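Side-chain contacts in peptidase M42 (Thaumarchaeota archaeon SCGC AB-539-E09, PDB 5DS0), which probably removes residues from the N termini of peptides, as a TET aminopeptidase of the M42 family with two metal ions at its active site: residues G176-F179 with D180-G184; K5-E8 with L9-T12; V167-N170 with G171-M175. All coordinates share one frame; numbering follows the deposited sequence.

Contact 1: G176-F179 with D180-G184. With CO (cobalt (II) ion), chain U; CO (cobalt (II) ion), chain T.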
ATOM      1  N   GLY C 176      38.708   2.419 -19.278  1.00 32.92           N
ATOM      2  CA  GLY C 176      38.230   1.535 -20.317  1.00 32.32           C
ATOM      3  C   GLY C 176      37.417   0.392 -19.769  1.00 31.90           C
ATOM      4  O   GLY C 176      36.992   0.408 -18.616  1.00 32.46           O
ATOM      5  N   LYS C 177      37.129  -0.580 -20.624  1.00 32.26           N
ATOM      6  CA  LYS C 177      36.273  -1.703 -20.236  1.00 31.87           C
ATOM      7  C   LYS C 177      37.114  -2.932 -19.981  1.00 31.50           C
ATOM      8  O   LYS C 177      38.319  -2.939 -20.213  1.00 31.41           O
ATOM      9  CB  LYS C 177      35.262  -2.014 -21.331  1.00 32.16           C
ATOM     10  CG  LYS C 177      35.864  -2.677 -22.567  1.00 32.77           C
ATOM     11  CD  LYS C 177      34.797  -3.025 -23.586  1.00 33.01           C
ATOM     12  CE  LYS C 177      35.395  -3.467 -24.907  1.00 33.59           C
ATOM     13  NZ  LYS C 177      35.832  -4.881 -24.836  1.00 34.27           N
ATOM     14  N   ALA C 178      36.458  -3.962 -19.471  1.00 31.12           N
ATOM     15  CA  ALA C 178      37.041  -5.291 -19.334  1.00 31.15           C
ATOM     16  C   ALA C 178      38.241  -5.402 -18.399  1.00 31.39           C
ATOM     17  O   ALA C 178      38.942  -6.415 -18.427  1.00 32.36           O
ATOM     18  CB  ALA C 178      37.385  -5.845 -20.707  1.00 31.49           C
ATOM     19  N   PHE C 179      38.481  -4.402 -17.551  1.00 31.40           N
ATOM     20  CA  PHE C 179      39.523  -4.548 -16.544  1.00 31.33           C
ATOM     21  C   PHE C 179      39.291  -5.845 -15.773  1.00 30.69           C
ATOM     22  O   PHE C 179      40.242  -6.538 -15.459  1.00 31.39           O
ATOM     23  CB  PHE C 179      39.557  -3.371 -15.586  1.00 31.63           C
ATOM     24  CG  PHE C 179      40.071  -2.103 -16.199  1.00 32.29           C
ATOM     25  CD1 PHE C 179      41.238  -2.095 -16.938  1.00 32.91           C
ATOM     26  CD2 PHE C 179      39.410  -0.908 -16.002  1.00 32.55           C
ATOM     27  CE1 PHE C 179      41.716  -0.926 -17.488  1.00 32.92           C
ATOM     28  CE2 PHE C 179      39.889   0.264 -16.552  1.00 32.67           C
ATOM     29  CZ  PHE C 179      41.037   0.251 -17.304  1.00 32.90           C
ATOM     30  N   ASP C 180      38.031  -6.157 -15.487  1.00 29.65           N
ATOM     31  CA  ASP C 180      37.645  -7.413 -14.889  1.00 29.19           C
ATOM     32  C   ASP C 180      37.509  -8.415 -16.012  1.00 29.86           C
ATOM     33  O   ASP C 180      36.507  -8.381 -16.720  1.00 30.85           O
ATOM     34  CB  ASP C 180      36.305  -7.225 -14.177  1.00 28.67           C
ATOM     35  CG  ASP C 180      35.782  -8.489 -13.538  1.00 28.31           C
ATOM     36  OD1 ASP C 180      36.541  -9.479 -13.407  1.00 28.36           O
ATOM     37  OD2 ASP C 180      34.588  -8.485 -13.154  1.00 28.04           O
ATOM     38  N   ASP C 181      38.473  -9.319 -16.212  1.00 30.15           N
ATOM     39  CA  ASP C 181      39.674  -9.464 -15.393  1.00 30.11           C
ATOM     40  C   ASP C 181      40.929  -9.550 -16.277  1.00 30.46           C
ATOM     41  O   ASP C 181      41.853 -10.319 -16.017  1.00 30.32           O
ATOM     42  CB  ASP C 181      39.533 -10.692 -14.510  1.00 30.37           C
ATOM     43  CG  ASP C 181      40.667 -10.849 -13.495  1.00 30.52           C
ATOM     44  OD1 ASP C 181      41.357  -9.858 -13.173  1.00 30.61           O
ATOM     45  OD2 ASP C 181      40.836 -11.990 -13.021  1.00 30.67           O
ATOM     46  N   ARG C 182      40.956  -8.731 -17.322  1.00 30.94           N
ATOM     47  CA  ARG C 182      42.092  -8.701 -18.227  1.00 31.48           C
ATOM     48  C   ARG C 182      43.262  -8.014 -17.562  1.00 32.52           C
ATOM     49  O   ARG C 182      44.416  -8.302 -17.898  1.00 33.81           O
ATOM     50  CB  ARG C 182      41.720  -8.052 -19.556  1.00 31.01           C
ATOM     51  CG  ARG C 182      40.857  -8.986 -20.393  1.00 30.85           C
ATOM     52  CD  ARG C 182      40.276  -8.346 -21.639  1.00 30.59           C
ATOM     53  NE  ARG C 182      39.126  -9.100 -22.123  1.00 30.53           N
ATOM     54  CZ  ARG C 182      38.300  -8.698 -23.087  1.00 30.85           C
ATOM     55  NH1 ARG C 182      38.505  -7.552 -23.722  1.00 30.91           N
ATOM     56  NH2 ARG C 182      37.261  -9.453 -23.428  1.00 31.24           N
ATOM     57  N   ILE C 183      42.989  -7.156 -16.584  1.00 32.82           N
ATOM     58  CA  ILE C 183      44.066  -6.574 -15.812  1.00 33.62           C
ATOM     59  C   ILE C 183      44.755  -7.657 -14.988  1.00 33.77           C
ATOM     60  O   ILE C 183      45.970  -7.617 -14.819  1.00 35.13           O
ATOM     61  CB  ILE C 183      43.608  -5.406 -14.913  1.00 33.82           C
ATOM     62  CG1 ILE C 183      44.806  -4.569 -14.477  1.00 34.14           C
ATOM     63  CG2 ILE C 183      42.887  -5.905 -13.680  1.00 33.92           C
ATOM     64  CD1 ILE C 183      45.509  -3.839 -15.617  1.00 34.99           C
ATOM     65  N   GLY C 184      43.996  -8.633 -14.497  1.00 33.01           N
ATOM     66  CA  GLY C 184      44.587  -9.782 -13.806  1.00 32.61           C
ATOM     67  C   GLY C 184      45.428 -10.643 -14.739  1.00 32.57           C
ATOM     68  O   GLY C 184      46.515 -11.092 -14.374  1.00 32.94           O
TER
HETATM   69 CO    CO U 402      33.435  -9.911 -12.812  1.00 29.98          CO
HETATM   70 CO    CO T 401      36.054 -11.147 -12.418  1.00 22.75          CO
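Ala178, at the N-cap position, and Phe179 offer their carbonyl oxygens to the first turn of helix 179-197, while Asp180, next in the chain, turns its carboxylate to the metals. With CG anti to the backbone N (chi1 179°), Asp180 brings OD1 to 2.0 Å from the cobalt of chain T and OD2 to 1.9 Å from the cobalt of chain U. His66, Glu214 and Glu237 complete the site of the first ion; Glu215 and His325 join OD2 on the second. A cis peptide leads into Asp181, whose OD2 accepts the backbone N-H of the ligand His66, while OD1 receives a weak bond from Gly184 N. Arg182 N donates to Ala178 O at 3.3 Å. Its extended side chain runs back past the cap, so that Ala178 CB lies over one guanidinium face, near the rim, 3.6 Å from NH1. The guanidinium reaches Leu13 O, Ala16 O, Thr67 O and Glu69, whose carboxylate also pairs with Lys177; a leucine here would probably leave Leu13 O and Thr67 O without this donor and take one positive partner from Glu69. Ile183 N bonds Phe179 O at 3.0 Å, and its branched side chain suits the apolar side facing Val238 and Leu331. An aspartate bridging two metals, followed by a cis peptide, is characteristic of the co-catalytic centre of M42 and related dinuclear aminopeptidases.

Contact 2: K5-E8 with L9-T12; sequences KSME and LMKT
Met10 and Met7, both selenomethionines, lie side by side on helix 2-15 and point the same way, three residues apart. From Met10 CB outward, the first neighbours are backbone: CB sits 3.7 Å from both Ser6 O and Met7 O, the usual setting of a beta carbon one turn on. CG stands anti to the backbone N (chi1 -158°), and the chain continues extended through CG to the selenium before bending at the last torsion. That bend brings CE to 3.8 Å from Met7 CE, which arrives on a more folded chain. A long unbranched chain suits the place, since it can fit itself among Ile183, Phe186 and Phe165, which the Met10 side chain also touches. The arrangement is that of an amphipathic helix: Leu9 and Met10 meet helix 179-197, Leu9 and Thr12 meet helix 24-34, and Glu8 and Lys11 lie exposed. Ser6, on the covered side, can be polar because its OG is hydrogen-bonded to Glu190. Successive i to i+4 backbone bonds hold the turn, from Met10 N to Ser6 O at 2.9 Å and from Lys11 N to Met7 O at 3.0 Å. Glu8 O is gripped twice, by Thr12 N at 3.0 Å and by the Thr12 hydroxyl OG1 at 2.7 Å, the two donors coming from opposite faces of the carbonyl plane. Thr12 can do this because OG1 lies beside its own backbone N, anti to the carbonyl carbon (chi1 -62°), which folds the hydroxyl back along the helix; Thr12 meanwhile packs on Ile29.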
ATOM      1  N   LYS C   5      55.455  -1.579 -25.285  1.00 61.37           N
ATOM      2  CA  LYS C   5      54.851  -2.885 -25.551  1.00 60.31           C
ATOM      3  C   LYS C   5      53.885  -3.335 -24.475  1.00 54.84           C
ATOM      4  O   LYS C   5      52.884  -3.951 -24.787  1.00 54.59           O
ATOM      5  CB  LYS C   5      55.922  -3.959 -25.763  1.00 67.22           C
ATOM      6  CG  LYS C   5      56.543  -3.898 -27.138  1.00 74.33           C
ATOM      7  CD  LYS C   5      57.604  -4.890 -27.517  1.00 81.14           C
ATOM      8  CE  LYS C   5      57.824  -4.769 -29.063  1.00 87.86           C
ATOM      9  NZ  LYS C   5      57.140  -5.912 -29.717  1.00 92.99           N
ATOM     10  N   SER C   6      54.178  -3.006 -23.217  1.00 51.17           N
ATOM     11  CA  SER C   6      53.253  -3.243 -22.107  1.00 46.40           C
ATOM     12  C   SER C   6      51.960  -2.449 -22.233  1.00 46.00           C
ATOM     13  O   SER C   6      50.876  -2.996 -22.085  1.00 43.01           O
ATOM     14  CB  SER C   6      53.905  -2.908 -20.771  1.00 45.39           C
ATOM     15  OG  SER C   6      54.570  -4.031 -20.282  1.00 44.81           O
HETATM   16  N   MSE C   7      52.082  -1.148 -22.465  1.00 47.85           N
HETATM   17  CA  MSE C   7      50.910  -0.302 -22.592  1.00 51.56           C
HETATM   18  C   MSE C   7      50.148  -0.634 -23.830  1.00 46.63           C
HETATM   19  O   MSE C   7      48.930  -0.490 -23.835  1.00 47.87           O
HETATM   20  CB  MSE C   7      51.286   1.180 -22.561  1.00 62.09           C
HETATM   21  CG  MSE C   7      51.627   1.619 -21.132  1.00 74.10           C
HETATM   22 SE   MSE C   7      50.106   1.376 -19.848  1.00 93.79          SE
HETATM   23  CE  MSE C   7      51.126   0.272 -18.549  1.00 92.90           C
ATOM     24  N   GLU C   8      50.838  -1.056 -24.888  1.00 44.49           N
ATOM     25  CA  GLU C   8      50.168  -1.470 -26.137  1.00 45.82           C
ATOM     26  C   GLU C   8      49.393  -2.763 -25.895  1.00 39.83           C
ATOM     27  O   GLU C   8      48.322  -2.939 -26.433  1.00 37.69           O
ATOM     28  CB  GLU C   8      51.169  -1.634 -27.304  1.00 52.08           C
ATOM     29  CG  GLU C   8      50.610  -1.645 -28.789  1.00 60.73           C
ATOM     30  CD  GLU C   8      51.716  -1.728 -29.876  1.00 72.57           C
ATOM     31  OE1 GLU C   8      52.834  -2.254 -29.574  1.00 75.34           O
ATOM     32  OE2 GLU C   8      51.472  -1.270 -31.058  1.00 83.32           O
ATOM     33  N   LEU C   9      49.930  -3.640 -25.053  1.00 41.70           N
ATOM     34  CA  LEU C   9      49.219  -4.842 -24.670  1.00 39.03           C
ATOM     35  C   LEU C   9      47.976  -4.502 -23.867  1.00 38.96           C
ATOM     36  O   LEU C   9      46.886  -4.940 -24.200  1.00 38.45           O
ATOM     37  CB  LEU C   9      50.105  -5.762 -23.850  1.00 37.57           C
ATOM     38  CG  LEU C   9      49.405  -6.990 -23.265  1.00 36.15           C
ATOM     39  CD1 LEU C   9      48.954  -7.906 -24.377  1.00 36.07           C
ATOM     40  CD2 LEU C   9      50.301  -7.743 -22.302  1.00 35.62           C
HETATM   41  N   MSE C  10      48.139  -3.676 -22.839  1.00 39.47           N
HETATM   42  CA  MSE C  10      47.005  -3.249 -22.020  1.00 38.98           C
HETATM   43  C   MSE C  10      45.916  -2.714 -22.901  1.00 38.35           C
HETATM   44  O   MSE C  10      44.800  -3.170 -22.831  1.00 37.08           O
HETATM   45  CB  MSE C  10      47.398  -2.236 -20.943  1.00 40.07           C
HETATM   46  CG  MSE C  10      46.350  -2.259 -19.842  1.00 41.10           C
HETATM   47 SE   MSE C  10      46.663  -0.884 -18.447  0.78 45.79          SE
HETATM   48  CE  MSE C  10      48.136  -1.844 -17.561  1.00 45.32           C
ATOM     49  N   LYS C  11      46.233  -1.741 -23.741  1.00 39.25           N
ATOM     50  CA  LYS C  11      45.246  -1.137 -24.640  1.00 39.95           C
ATOM     51  C   LYS C  11      44.536  -2.189 -25.484  1.00 38.59           C
ATOM     52  O   LYS C  11      43.323  -2.202 -25.597  1.00 37.62           O
ATOM     53  CB  LYS C  11      45.932  -0.104 -25.547  1.00 41.55           C
ATOM     54  CG  LYS C  11      45.018   0.637 -26.500  1.00 43.17           C
ATOM     55  CD  LYS C  11      45.792   1.730 -27.211  1.00 46.25           C
ATOM     56  CE  LYS C  11      44.902   2.867 -27.690  1.00 48.66           C
ATOM     57  NZ  LYS C  11      44.167   2.460 -28.917  1.00 50.41           N
ATOM     58  N   THR C  12      45.312  -3.067 -26.080  1.00 38.41           N
ATOM     59  CA  THR C  12      44.777  -4.053 -26.987  1.00 38.57           C
ATOM     60  C   THR C  12      43.843  -5.028 -26.292  1.00 37.62           C
ATOM     61  O   THR C  12      42.802  -5.393 -26.844  1.00 37.51           O
ATOM     62  CB  THR C  12      45.931  -4.798 -27.661  1.00 39.14           C
ATOM     63  OG1 THR C  12      46.679  -3.847 -28.409  1.00 40.56           O
ATOM     64  CG2 THR C  12      45.433  -5.863 -28.608  1.00 39.08           C
TER

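Contact 3: V167-N170 with G171-M175; sequences VIQN and GRVAM
A beta hairpin of strands 166-168 and 173-176, closed by a type I' turn from Gln169 to Arg172, pairs Ile168 with Val173 and Val167 with Ala174 in antiparallel fashion. Asn170 and Gly171 fill the two central positions of the turn, where phi is positive; asparagine tolerates this well, and glycine, lacking a beta carbon, takes up positive phi readily. At the hydrogen-bonded pair Ile168 N donates to Val173 O at 2.7 Å, almost straight at 174°, and Val173 N returns to Ile168 O at 3.2 Å. Arg172 N also gives Ile168 O a weak hydrogen bond, so that Arg172 and Val173 together oppose one residue: a classic beta bulge. Arg172 N has a second acceptor in Gln169 O at 3.1 Å.

Ile168 and Val173 share one face of the sheet. Ile168 CG1, between the backbone N and the carbonyl carbon (chi1 57°), leans across to Val173 CB at 4.0 Å, and Gln169 CB lies alongside Val173 CG2. This face packs on Leu330 and meets Ile140 and Gly141 of the second subunit, to which beta-branched residues present a firm apolar surface. On the other face Val167 CG1 reaches toward the turn, 3.4 Å from Gly171 CA.

The Arg172 chain bends at chi3, bringing its guanidinium under Gln169 O, which stands 3.4 Å above the centre of the plane. Gln169 itself sends NE2 to Ile140 O of the second subunit. The contact of Arg172 with Gln169 O is probably an electrostatic attraction between the guanidinium and the carbonyl oxygen over its face, rather than a hydrogen bond from the side chain.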
ATOM      1  N   VAL C 167      44.357   6.694 -20.917  1.00 30.76           N
ATOM      2  CA  VAL C 167      44.907   6.960 -19.596  1.00 30.86           C
ATOM      3  C   VAL C 167      44.625   8.407 -19.237  1.00 31.12           C
ATOM      4  O   VAL C 167      44.785   9.301 -20.066  1.00 32.09           O
ATOM      5  CB  VAL C 167      46.418   6.721 -19.550  1.00 31.27           C
ATOM      6  CG1 VAL C 167      46.953   6.988 -18.152  1.00 31.47           C
ATOM      7  CG2 VAL C 167      46.742   5.296 -19.962  1.00 30.95           C
ATOM      8  N   ILE C 168      44.219   8.637 -17.994  1.00 30.81           N
ATOM      9  CA  ILE C 168      43.913   9.989 -17.511  1.00 30.91           C
ATOM     10  C   ILE C 168      44.707  10.307 -16.240  1.00 31.21           C
ATOM     11  O   ILE C 168      45.549   9.517 -15.808  1.00 30.38           O
ATOM     12  CB  ILE C 168      42.396  10.160 -17.284  1.00 30.22           C
ATOM     13  CG1 ILE C 168      41.870   9.112 -16.311  1.00 29.66           C
ATOM     14  CG2 ILE C 168      41.666  10.067 -18.612  1.00 30.09           C
ATOM     15  CD1 ILE C 168      40.464   9.384 -15.832  1.00 29.48           C
ATOM     16  N   GLN C 169      44.441  11.471 -15.659  1.00 32.33           N
ATOM     17  CA  GLN C 169      45.113  11.903 -14.426  1.00 33.56           C
ATOM     18  C   GLN C 169      46.627  11.866 -14.567  1.00 34.85           C
ATOM     19  O   GLN C 169      47.321  11.206 -13.798  1.00 34.28           O
ATOM     20  CB  GLN C 169      44.661  11.037 -13.252  1.00 32.97           C
ATOM     21  CG  GLN C 169      43.237  11.305 -12.814  1.00 32.30           C
ATOM     22  CD  GLN C 169      43.091  12.642 -12.119  1.00 32.74           C
ATOM     23  OE1 GLN C 169      44.059  13.208 -11.624  1.00 33.84           O
ATOM     24  NE2 GLN C 169      41.876  13.131 -12.043  1.00 32.53           N
ATOM     25  N   ASN C 170      47.127  12.564 -15.584  1.00 36.61           N
ATOM     26  CA  ASN C 170      48.561  12.679 -15.801  1.00 38.10           C
ATOM     27  C   ASN C 170      49.221  11.318 -15.792  1.00 38.18           C
ATOM     28  O   ASN C 170      50.207  11.107 -15.105  1.00 38.56           O
ATOM     29  CB  ASN C 170      49.195  13.542 -14.715  1.00 39.11           C
ATOM     30  CG  ASN C 170      48.467  14.850 -14.521  1.00 40.72           C
ATOM     31  OD1 ASN C 170      47.602  14.985 -13.644  1.00 40.46           O
ATOM     32  ND2 ASN C 170      48.768  15.818 -15.392  1.00 42.83           N
ATOM     33  N   GLY C 171      48.672  10.387 -16.560  1.00 38.26           N
ATOM     34  CA  GLY C 171      49.303   9.080 -16.744  1.00 38.26           C
ATOM     35  C   GLY C 171      49.129   8.084 -15.609  1.00 37.78           C
ATOM     36  O   GLY C 171      49.678   7.001 -15.690  1.00 38.03           O
ATOM     37  N   ARG C 172      48.336   8.424 -14.593  1.00 37.87           N
ATOM     38  CA  ARG C 172      48.217   7.610 -13.372  1.00 37.18           C
ATOM     39  C   ARG C 172      47.092   6.565 -13.405  1.00 35.26           C
ATOM     40  O   ARG C 172      47.202   5.537 -12.751  1.00 33.60           O
ATOM     41  CB  ARG C 172      47.979   8.511 -12.154  1.00 38.11           C
ATOM     42  CG  ARG C 172      49.222   9.124 -11.555  1.00 39.76           C
ATOM     43  CD  ARG C 172      48.934   9.775 -10.208  1.00 41.36           C
ATOM     44  NE  ARG C 172      47.737  10.631 -10.210  1.00 42.94           N
ATOM     45  CZ  ARG C 172      47.693  11.931 -10.520  1.00 44.88           C
ATOM     46  NH1 ARG C 172      48.800  12.585 -10.880  1.00 46.94           N
ATOM     47  NH2 ARG C 172      46.532  12.578 -10.468  1.00 44.00           N
ATOM     48  N   VAL C 173      46.025   6.847 -14.153  1.00 34.37           N
ATOM     49  CA  VAL C 173      44.771   6.085 -14.071  1.00 33.66           C
ATOM     50  C   VAL C 173      44.265   5.643 -15.431  1.00 33.52           C
ATOM     51  O   VAL C 173      44.107   6.457 -16.331  1.00 33.57           O
ATOM     52  CB  VAL C 173      43.657   6.937 -13.454  1.00 33.02           C
ATOM     53  CG1 VAL C 173      42.330   6.225 -13.523  1.00 32.23           C
ATOM     54  CG2 VAL C 173      43.997   7.303 -12.014  1.00 33.05           C
ATOM     55  N   ALA C 174      44.018   4.348 -15.566  1.00 33.79           N
ATOM     56  CA  ALA C 174      43.582   3.762 -16.827  1.00 34.48           C
ATOM     57  C   ALA C 174      42.068   3.757 -16.909  1.00 34.67           C
ATOM     58  O   ALA C 174      41.400   3.488 -15.912  1.00 34.26           O
ATOM     59  CB  ALA C 174      44.114   2.342 -16.946  1.00 34.82           C
HETATM   60  N   MSE C 175      41.541   4.027 -18.098  1.00 35.20           N
HETATM   61  CA  MSE C 175      40.100   4.123 -18.307  1.00 35.96           C
HETATM   62  C   MSE C 175      39.702   3.279 -19.478  1.00 34.53           C
HETATM   63  O   MSE C 175      40.277   3.399 -20.553  1.00 34.86           O
HETATM   64  CB  MSE C 175      39.738   5.562 -18.599  1.00 38.69           C
HETATM   65  CG  MSE C 175      38.236   5.786 -18.741  1.00 41.71           C
HETATM   66 SE   MSE C 175      37.937   7.740 -18.939  0.85 49.42          SE
HETATM   67  CE  MSE C 175      35.994   7.876 -19.195  1.00 48.32           C
TER

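From the N terminus the chain first makes contact 2, a turn within helix 2-15, then much later the hairpin of contact 3, whose second strand leads into contact 1 at the head of helix 179-197. Each contact is local and closes before the next opens, so none nests in or crosses another. Contact 3 closes the loop between two strands, whereas contact 1 turns a strand into a helix. In space they converge: Ile183 CD1 of contact 1 packs on Met10 CE of contact 2 at 3.8 Å, and Phe179 CZ lies 3.5 Å from Ala174 O of contact 3. Contact 1, which carries the metal-bridging aspartate, thus links helix 2-15 to strand 173-176 of the mixed sheet.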